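Local coordinates for phosphotriesterase homology protein (Escherichia coli, PDB 1BF6), which hydrolyses phosphorylated glyceryl acetates, and also aromatic acetates and propionates, using two zinc ions per subunit held in a TIM-barrel fold, at residues F160-L165 and D187-L192; F34-M39 and R70-N75. All coordinates share one frame; numbering follows the deposited sequence.

How the contacts relate
Contact 2 comes first along the chain and closes before contact 1 opens. Their centres lie 31 Å apart on opposite sides of the chain's centre, and their nearest atoms are still about 18 Å from each other. Both belong to the same TIM barrel. Contact 2 pairs helices 32-44 and 62-72, which lead into the neighbouring parallel strands 47-52 and 75-80. Contact 1 joins the loops that follow strands 154-157 and 181-183, where His157 and His185 bind zinc. One is therefore helix packing in the outer layer, the other loop packing beside the metal centre, with the side chain of Leu188 about 8 Å from a zinc ion.

Contact 1 of 2, residues F160-L165 and D187-L192; sequences FSTMGL and DLKDNL. With SO4 (sulfate ion), chain E.
Two neighbouring beta-alpha loops of the TIM barrel meet here, just beyond strands 154-157 and 181-183 and the zinc ligands His157 and His185. Ser161 is the joint. Its OG, anti to the carbonyl carbon (chi1 -55°), accepts the backbone N-H of Leu188 at 2.9 Å, somewhat bent at 145°, and also bonds to the carbonyl O of His185. One hydroxyl thus ties the first loop to the backbone around a metal ligand. Beside it, Leu188 brings CD1 to within 4.0 Å of Phe160 CA, meeting the aromatic ring only obliquely. On the other flank, Asn191 OD1 lies 3.6 Å from Ser161 CB. Lys189 runs extended beyond CG alongside Ser161, its CE 3.4 Å from Ser161 O, and carries its ammonium out to a sulfate ion that was probably picked up from the crystallisation solution. An alanine here would remove both the aliphatic packing on Ser161 and the charge facing the anion, and would probably weaken sulfate binding. Met163 stands at the N-cap position of helix 164-173. The sulfate bridges the two loops: Met163 N donates to its O2 at 2.8 Å (163°), while Lys189 NZ donates to its O3 at 2.9 Å.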
ATOM      1  N   PHE A 160      -9.838  -6.915  -5.937  1.00 11.62           N
ATOM      2  CA  PHE A 160     -11.094  -6.308  -6.362  1.00 12.25           C
ATOM      3  C   PHE A 160     -12.022  -5.996  -5.193  1.00  8.97           C
ATOM      4  O   PHE A 160     -13.232  -6.231  -5.249  1.00 10.09           O
ATOM      5  CB  PHE A 160     -11.763  -7.155  -7.448  1.00 17.80           C
ATOM      6  CG  PHE A 160     -10.935  -7.244  -8.694  1.00 24.49           C
ATOM      7  CD1 PHE A 160     -10.768  -6.118  -9.503  1.00 27.77           C
ATOM      8  CD2 PHE A 160     -10.237  -8.408  -9.004  1.00 27.56           C
ATOM      9  CE1 PHE A 160      -9.914  -6.140 -10.599  1.00 30.87           C
ATOM     10  CE2 PHE A 160      -9.375  -8.449 -10.100  1.00 30.25           C
ATOM     11  CZ  PHE A 160      -9.212  -7.310 -10.901  1.00 31.59           C
ATOM     12  N   SER A 161     -11.411  -5.464  -4.132  1.00  8.66           N
ATOM     13  CA  SER A 161     -12.114  -5.058  -2.914  1.00  9.20           C
ATOM     14  C   SER A 161     -12.884  -6.161  -2.195  1.00  9.10           C
ATOM     15  O   SER A 161     -13.901  -5.891  -1.556  1.00 10.40           O
ATOM     16  CB  SER A 161     -13.040  -3.869  -3.221  1.00  8.73           C
ATOM     17  OG  SER A 161     -12.300  -2.818  -3.822  1.00 10.96           O
ATOM     18  N   THR A 162     -12.394  -7.401  -2.289  1.00  9.34           N
ATOM     19  CA  THR A 162     -13.060  -8.535  -1.630  1.00  8.60           C
ATOM     20  C   THR A 162     -12.232  -9.081  -0.463  1.00  5.90           C
ATOM     21  O   THR A 162     -11.016  -8.925  -0.439  1.00  6.43           O
ATOM     22  CB  THR A 162     -13.289  -9.740  -2.596  1.00  7.21           C
ATOM     23  OG1 THR A 162     -12.020 -10.274  -3.007  1.00  7.72           O
ATOM     24  CG2 THR A 162     -14.092  -9.319  -3.814  1.00 11.88           C
ATOM     25  N   MET A 163     -12.925  -9.704   0.493  1.00  9.44           N
ATOM     26  CA  MET A 163     -12.321 -10.366   1.656  1.00  9.42           C
ATOM     27  C   MET A 163     -11.677  -9.511   2.749  1.00 10.75           C
ATOM     28  O   MET A 163     -11.034 -10.054   3.648  1.00 10.02           O
ATOM     29  CB  MET A 163     -11.315 -11.440   1.196  1.00  8.63           C
ATOM     30  CG  MET A 163     -11.837 -12.363   0.087  1.00  8.36           C
ATOM     31  SD  MET A 163     -13.458 -13.036   0.408  1.00 14.98           S
ATOM     32  CE  MET A 163     -13.025 -14.303   1.603  1.00 11.80           C
ATOM     33  N   GLY A 164     -11.862  -8.190   2.695  1.00 10.00           N
ATOM     34  CA  GLY A 164     -11.290  -7.321   3.706  1.00  9.05           C
ATOM     35  C   GLY A 164     -11.727  -7.669   5.123  1.00  7.73           C
ATOM     36  O   GLY A 164     -10.882  -7.777   6.014  1.00  9.29           O
ATOM     37  N   LEU A 165     -13.024  -7.867   5.337  1.00  7.21           N
ATOM     38  CA  LEU A 165     -13.521  -8.201   6.668  1.00  8.32           C
ATOM     39  C   LEU A 165     -12.936  -9.538   7.154  1.00 10.22           C
ATOM     40  O   LEU A 165     -12.584  -9.676   8.336  1.00  8.84           O
ATOM     41  CB  LEU A 165     -15.052  -8.218   6.692  1.00  8.52           C
ATOM     42  CG  LEU A 165     -15.719  -6.832   6.590  1.00  8.39           C
ATOM     43  CD1 LEU A 165     -17.223  -6.988   6.382  1.00 10.50           C
ATOM     44  CD2 LEU A 165     -15.426  -6.022   7.851  1.00  8.06           C
ATOM     45  N   ASP A 187     -11.364   0.516  -2.853  1.00  8.27           N
ATOM     46  CA  ASP A 187     -12.029   1.365  -3.845  1.00  9.68           C
ATOM     47  C   ASP A 187     -12.085   0.846  -5.299  1.00 10.23           C
ATOM     48  O   ASP A 187     -11.841   1.601  -6.239  1.00  9.90           O
ATOM     49  CB  ASP A 187     -11.367   2.754  -3.808  1.00  7.36           C
ATOM     50  CG  ASP A 187      -9.899   2.723  -4.241  1.00  8.19           C
ATOM     51  OD1 ASP A 187      -9.261   1.642  -4.179  1.00  8.14           O
ATOM     52  OD2 ASP A 187      -9.361   3.782  -4.651  1.00  5.70           O
ATOM     53  N   LEU A 188     -12.430  -0.425  -5.484  1.00 10.46           N
ATOM     54  CA  LEU A 188     -12.540  -0.994  -6.832  1.00 11.56           C
ATOM     55  C   LEU A 188     -13.979  -1.387  -7.192  1.00 12.48           C
ATOM     56  O   LEU A 188     -14.242  -1.960  -8.248  1.00 12.74           O
ATOM     57  CB  LEU A 188     -11.569  -2.168  -7.007  1.00 10.28           C
ATOM     58  CG  LEU A 188     -10.110  -1.738  -7.165  1.00 11.10           C
ATOM     59  CD1 LEU A 188      -9.152  -2.914  -6.993  1.00 11.27           C
ATOM     60  CD2 LEU A 188      -9.933  -1.082  -8.516  1.00 12.05           C
ATOM     61  N   LYS A 189     -14.915  -1.022  -6.320  1.00 13.95           N
ATOM     62  CA  LYS A 189     -16.339  -1.290  -6.508  1.00 14.51           C
ATOM     63  C   LYS A 189     -17.108  -0.532  -5.423  1.00 14.38           C
ATOM     64  O   LYS A 189     -16.491   0.042  -4.516  1.00 15.20           O
ATOM     65  CB  LYS A 189     -16.633  -2.792  -6.387  1.00 14.93           C
ATOM     66  CG  LYS A 189     -16.445  -3.344  -4.988  1.00 15.69           C
ATOM     67  CD  LYS A 189     -16.974  -4.748  -4.879  1.00 18.38           C
ATOM     68  CE  LYS A 189     -16.619  -5.349  -3.538  1.00 18.47           C
ATOM     69  NZ  LYS A 189     -17.060  -6.760  -3.471  1.00 23.46           N
ATOM     70  N   ASP A 190     -18.437  -0.478  -5.553  1.00 15.02           N
ATOM     71  CA  ASP A 190     -19.290   0.170  -4.558  1.00 17.52           C
ATOM     72  C   ASP A 190     -19.055  -0.747  -3.365  1.00 17.69           C
ATOM     73  O   ASP A 190     -19.484  -1.900  -3.366  1.00 17.36           O
ATOM     74  CB  ASP A 190     -20.766   0.152  -4.994  1.00 19.81           C
ATOM     75  CG  ASP A 190     -21.050   1.070  -6.204  1.00 22.61           C
ATOM     76  OD1 ASP A 190     -20.166   1.857  -6.595  1.00 22.63           O
ATOM     77  OD2 ASP A 190     -22.171   1.006  -6.764  1.00 24.98           O
ATOM     78  N   ASN A 191     -18.342  -0.231  -2.372  1.00 16.19           N
ATOM     79  CA  ASN A 191     -17.932  -1.032  -1.223  1.00 14.31           C
ATOM     80  C   ASN A 191     -18.189  -0.351   0.133  1.00 14.64           C
ATOM     81  O   ASN A 191     -17.543  -0.684   1.130  1.00 12.32           O
ATOM     82  CB  ASN A 191     -16.423  -1.276  -1.424  1.00 13.45           C
ATOM     83  CG  ASN A 191     -15.879  -2.468  -0.640  1.00 13.07           C
ATOM     84  OD1 ASN A 191     -14.682  -2.519  -0.360  1.00 12.39           O
ATOM     85  ND2 ASN A 191     -16.728  -3.444  -0.342  1.00 11.34           N
ATOM     86  N   LEU A 192     -19.159   0.559   0.189  1.00 14.28           N
ATOM     87  CA  LEU A 192     -19.436   1.285   1.431  1.00 15.05           C
ATOM     88  C   LEU A 192     -19.783   0.424   2.645  1.00 13.86           C
ATOM     89  O   LEU A 192     -19.224   0.621   3.721  1.00 13.76           O
ATOM     90  CB  LEU A 192     -20.512   2.358   1.216  1.00 14.03           C
ATOM     91  CG  LEU A 192     -20.598   3.416   2.315  1.00 13.61           C
ATOM     92  CD1 LEU A 192     -19.250   4.104   2.497  1.00 11.92           C
ATOM     93  CD2 LEU A 192     -21.673   4.425   1.962  1.00 13.75           C
TER
HETATM   94  S   SO4 E 294     -16.759  -9.252  -0.646  1.00 33.48           S
HETATM   95  O1  SO4 E 294     -17.348  -9.879  -1.826  1.00 35.11           O
HETATM   96  O2  SO4 E 294     -15.644 -10.139  -0.090  1.00 31.80           O
HETATM   97  O3  SO4 E 294     -16.125  -7.868  -0.959  1.00 33.28           O
HETATM   98  O4  SO4 E 294     -17.860  -9.011   0.387  1.00 33.13           O

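Contact 2 of 2, residues F34-M39 and R70-N75; sequences FICQEM and RETGIN
Thr72 OG1 is gripped by two hydrogen bonds: one with the carbonyl O of Val68, a turn back in its own helix, and a weak one from Ile74 N, long at 3.4 Å but nearly straight at 167°. The hydroxyl sits in the crowded position between the backbone N and the carbonyl carbon (chi1 67°), so one side chain spans the end of helix 62-72 and the turn after it. Gly73 makes that turn with a positive phi of 85°, at backbone angles where a side chain would collide with the carbonyl O of Thr72. The same threonine rotamer sends CG2 to the facing helix, where it rests 3.3 Å from Cys36 O. No hydrogen bond crosses between the two segments; they meet by van der Waals packing. Cys36 SG lies 3.7 Å from Glu71 CG, touching the aliphatic part of that side chain. Met39 CB passes 3.8 Å from Thr72 OG1. With CG anti to the carbonyl carbon and the chain bent at chi2, Met39 brings SD to 3.8 Å from Ile74 CD1, and the two side chains cross obliquely. Beneath this layer, Met39 and Ile74 both touch Val50 of strand 47-52. Asn75 then enters strand 75-80, its backbone bonded to Arg48 and Val50, so helices 32-44 and 62-72 pack side by side against the barrel wall.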
ATOM      1  N   PHE A  34      13.085   8.002 -14.824  1.00 12.23           N
ATOM      2  CA  PHE A  34      11.670   8.357 -14.820  1.00 12.98           C
ATOM      3  C   PHE A  34      11.079   8.348 -13.416  1.00 13.96           C
ATOM      4  O   PHE A  34      10.311   9.244 -13.063  1.00 14.32           O
ATOM      5  CB  PHE A  34      10.862   7.396 -15.686  1.00 13.17           C
ATOM      6  CG  PHE A  34      11.193   7.461 -17.145  1.00 12.85           C
ATOM      7  CD1 PHE A  34      11.940   8.508 -17.662  1.00 12.44           C
ATOM      8  CD2 PHE A  34      10.732   6.471 -18.005  1.00 15.24           C
ATOM      9  CE1 PHE A  34      12.222   8.570 -19.014  1.00 13.49           C
ATOM     10  CE2 PHE A  34      11.009   6.523 -19.364  1.00 15.57           C
ATOM     11  CZ  PHE A  34      11.755   7.574 -19.865  1.00 14.47           C
ATOM     12  N   ILE A  35      11.405   7.322 -12.629  1.00 13.09           N
ATOM     13  CA  ILE A  35      10.877   7.223 -11.270  1.00 11.67           C
ATOM     14  C   ILE A  35      11.404   8.359 -10.396  1.00 10.24           C
ATOM     15  O   ILE A  35      10.641   8.939  -9.631  1.00 11.70           O
ATOM     16  CB  ILE A  35      11.080   5.791 -10.646  1.00 12.67           C
ATOM     17  CG1 ILE A  35       9.749   5.008 -10.822  1.00 13.52           C
ATOM     18  CG2 ILE A  35      11.413   5.888  -9.155  1.00 10.93           C
ATOM     19  CD1 ILE A  35       8.457   5.854 -10.987  1.00 17.16           C
ATOM     20  N   CYS A  36      12.679   8.713 -10.550  1.00  9.33           N
ATOM     21  CA  CYS A  36      13.262   9.832  -9.808  1.00 11.50           C
ATOM     22  C   CYS A  36      12.557  11.148 -10.185  1.00 12.90           C
ATOM     23  O   CYS A  36      12.291  11.982  -9.324  1.00 12.69           O
ATOM     24  CB  CYS A  36      14.754   9.969 -10.101  1.00 11.58           C
ATOM     25  SG  CYS A  36      15.799   8.768  -9.257  1.00 14.53           S
ATOM     26  N   GLN A  37      12.254  11.332 -11.471  1.00 13.12           N
ATOM     27  CA  GLN A  37      11.573  12.548 -11.924  1.00 13.76           C
ATOM     28  C   GLN A  37      10.176  12.628 -11.308  1.00 14.22           C
ATOM     29  O   GLN A  37       9.740  13.706 -10.882  1.00 13.96           O
ATOM     30  CB  GLN A  37      11.494  12.586 -13.459  1.00 15.00           C
ATOM     31  CG  GLN A  37      12.844  12.853 -14.141  1.00 20.13           C
ATOM     32  CD  GLN A  37      12.930  12.309 -15.576  1.00 24.72           C
ATOM     33  OE1 GLN A  37      11.920  12.170 -16.283  1.00 25.95           O
ATOM     34  NE2 GLN A  37      14.147  11.989 -16.005  1.00 26.27           N
ATOM     35  N   GLU A  38       9.495  11.483 -11.223  1.00 11.00           N
ATOM     36  CA  GLU A  38       8.159  11.417 -10.635  1.00  9.76           C
ATOM     37  C   GLU A  38       8.202  11.762  -9.144  1.00 10.11           C
ATOM     38  O   GLU A  38       7.267  12.357  -8.615  1.00 11.23           O
ATOM     39  CB  GLU A  38       7.563  10.023 -10.817  1.00 10.87           C
ATOM     40  CG  GLU A  38       7.331   9.620 -12.279  1.00 10.89           C
ATOM     41  CD  GLU A  38       5.956  10.008 -12.815  1.00 12.42           C
ATOM     42  OE1 GLU A  38       5.110  10.531 -12.056  1.00 11.28           O
ATOM     43  OE2 GLU A  38       5.708   9.757 -14.014  1.00 14.81           O
ATOM     44  N   MET A  39       9.281  11.379  -8.464  1.00 11.10           N
ATOM     45  CA  MET A  39       9.403  11.670  -7.034  1.00  9.98           C
ATOM     46  C   MET A  39       9.651  13.160  -6.842  1.00 11.26           C
ATOM     47  O   MET A  39       9.134  13.750  -5.904  1.00 13.28           O
ATOM     48  CB  MET A  39      10.502  10.822  -6.372  1.00 10.07           C
ATOM     49  CG  MET A  39      10.220   9.309  -6.372  1.00  6.84           C
ATOM     50  SD  MET A  39       8.666   8.785  -5.612  1.00 10.47           S
ATOM     51  CE  MET A  39       7.664   8.320  -7.078  1.00 11.58           C
ATOM     52  N   ARG A  70      18.290   9.018  -2.141  1.00 14.53           N
ATOM     53  CA  ARG A  70      19.528   9.781  -2.205  1.00 17.47           C
ATOM     54  C   ARG A  70      19.422  10.904  -3.252  1.00 17.06           C
ATOM     55  O   ARG A  70      19.760  12.059  -2.990  1.00 17.80           O
ATOM     56  CB  ARG A  70      20.665   8.822  -2.561  1.00 19.53           C
ATOM     57  CG  ARG A  70      22.007   9.452  -2.832  1.00 25.62           C
ATOM     58  CD  ARG A  70      22.887   9.444  -1.603  1.00 31.92           C
ATOM     59  NE  ARG A  70      24.261   9.805  -1.945  1.00 36.67           N
ATOM     60  CZ  ARG A  70      25.160  10.265  -1.077  1.00 40.13           C
ATOM     61  NH1 ARG A  70      24.841  10.425   0.206  1.00 41.10           N
ATOM     62  NH2 ARG A  70      26.375  10.601  -1.500  1.00 40.02           N
ATOM     63  N   GLU A  71      18.880  10.558  -4.411  1.00 16.36           N
ATOM     64  CA  GLU A  71      18.729  11.484  -5.529  1.00 16.86           C
ATOM     65  C   GLU A  71      17.689  12.582  -5.332  1.00 16.39           C
ATOM     66  O   GLU A  71      17.977  13.751  -5.557  1.00 18.65           O
ATOM     67  CB  GLU A  71      18.387  10.675  -6.790  1.00 18.62           C
ATOM     68  CG  GLU A  71      18.086  11.486  -8.058  1.00 21.16           C
ATOM     69  CD  GLU A  71      19.267  12.311  -8.545  1.00 23.73           C
ATOM     70  OE1 GLU A  71      20.408  11.798  -8.527  1.00 22.22           O
ATOM     71  OE2 GLU A  71      19.046  13.478  -8.950  1.00 24.87           O
ATOM     72  N   THR A  72      16.500  12.202  -4.875  1.00 15.65           N
ATOM     73  CA  THR A  72      15.374  13.124  -4.714  1.00 13.84           C
ATOM     74  C   THR A  72      15.063  13.661  -3.308  1.00 15.21           C
ATOM     75  O   THR A  72      14.359  14.665  -3.169  1.00 14.74           O
ATOM     76  CB  THR A  72      14.097  12.468  -5.252  1.00 14.11           C
ATOM     77  OG1 THR A  72      13.743  11.353  -4.420  1.00 14.43           O
ATOM     78  CG2 THR A  72      14.321  11.953  -6.663  1.00 11.89           C
ATOM     79  N   GLY A  73      15.545  12.986  -2.267  1.00 12.95           N
ATOM     80  CA  GLY A  73      15.260  13.441  -0.918  1.00 11.86           C
ATOM     81  C   GLY A  73      13.925  12.938  -0.392  1.00 13.06           C
ATOM     82  O   GLY A  73      13.550  13.219   0.749  1.00 11.73           O
ATOM     83  N   ILE A  74      13.180  12.208  -1.219  1.00 11.82           N
ATOM     84  CA  ILE A  74      11.909  11.685  -0.754  1.00 11.89           C
ATOM     85  C   ILE A  74      12.217  10.526   0.209  1.00 11.85           C
ATOM     86  O   ILE A  74      13.317   9.972   0.186  1.00  9.65           O
ATOM     87  CB  ILE A  74      11.003  11.225  -1.920  1.00 12.35           C
ATOM     88  CG1 ILE A  74       9.538  11.243  -1.462  1.00 12.39           C
ATOM     89  CG2 ILE A  74      11.455   9.855  -2.454  1.00 13.23           C
ATOM     90  CD1 ILE A  74       8.532  11.106  -2.562  1.00 14.16           C
ATOM     91  N   ASN A  75      11.295  10.260   1.130  1.00 12.47           N
ATOM     92  CA  ASN A  75      11.482   9.168   2.082  1.00 13.30           C
ATOM     93  C   ASN A  75      10.667   7.958   1.645  1.00 11.71           C
ATOM     94  O   ASN A  75       9.463   8.053   1.413  1.00 10.19           O
ATOM     95  CB  ASN A  75      11.078   9.581   3.500  1.00 14.69           C
ATOM     96  CG  ASN A  75      11.330   8.472   4.514  1.00 17.57           C
ATOM     97  OD1 ASN A  75      10.404   7.980   5.166  1.00 18.58           O
ATOM     98  ND2 ASN A  75      12.592   8.066   4.641  1.00 18.23           N
TER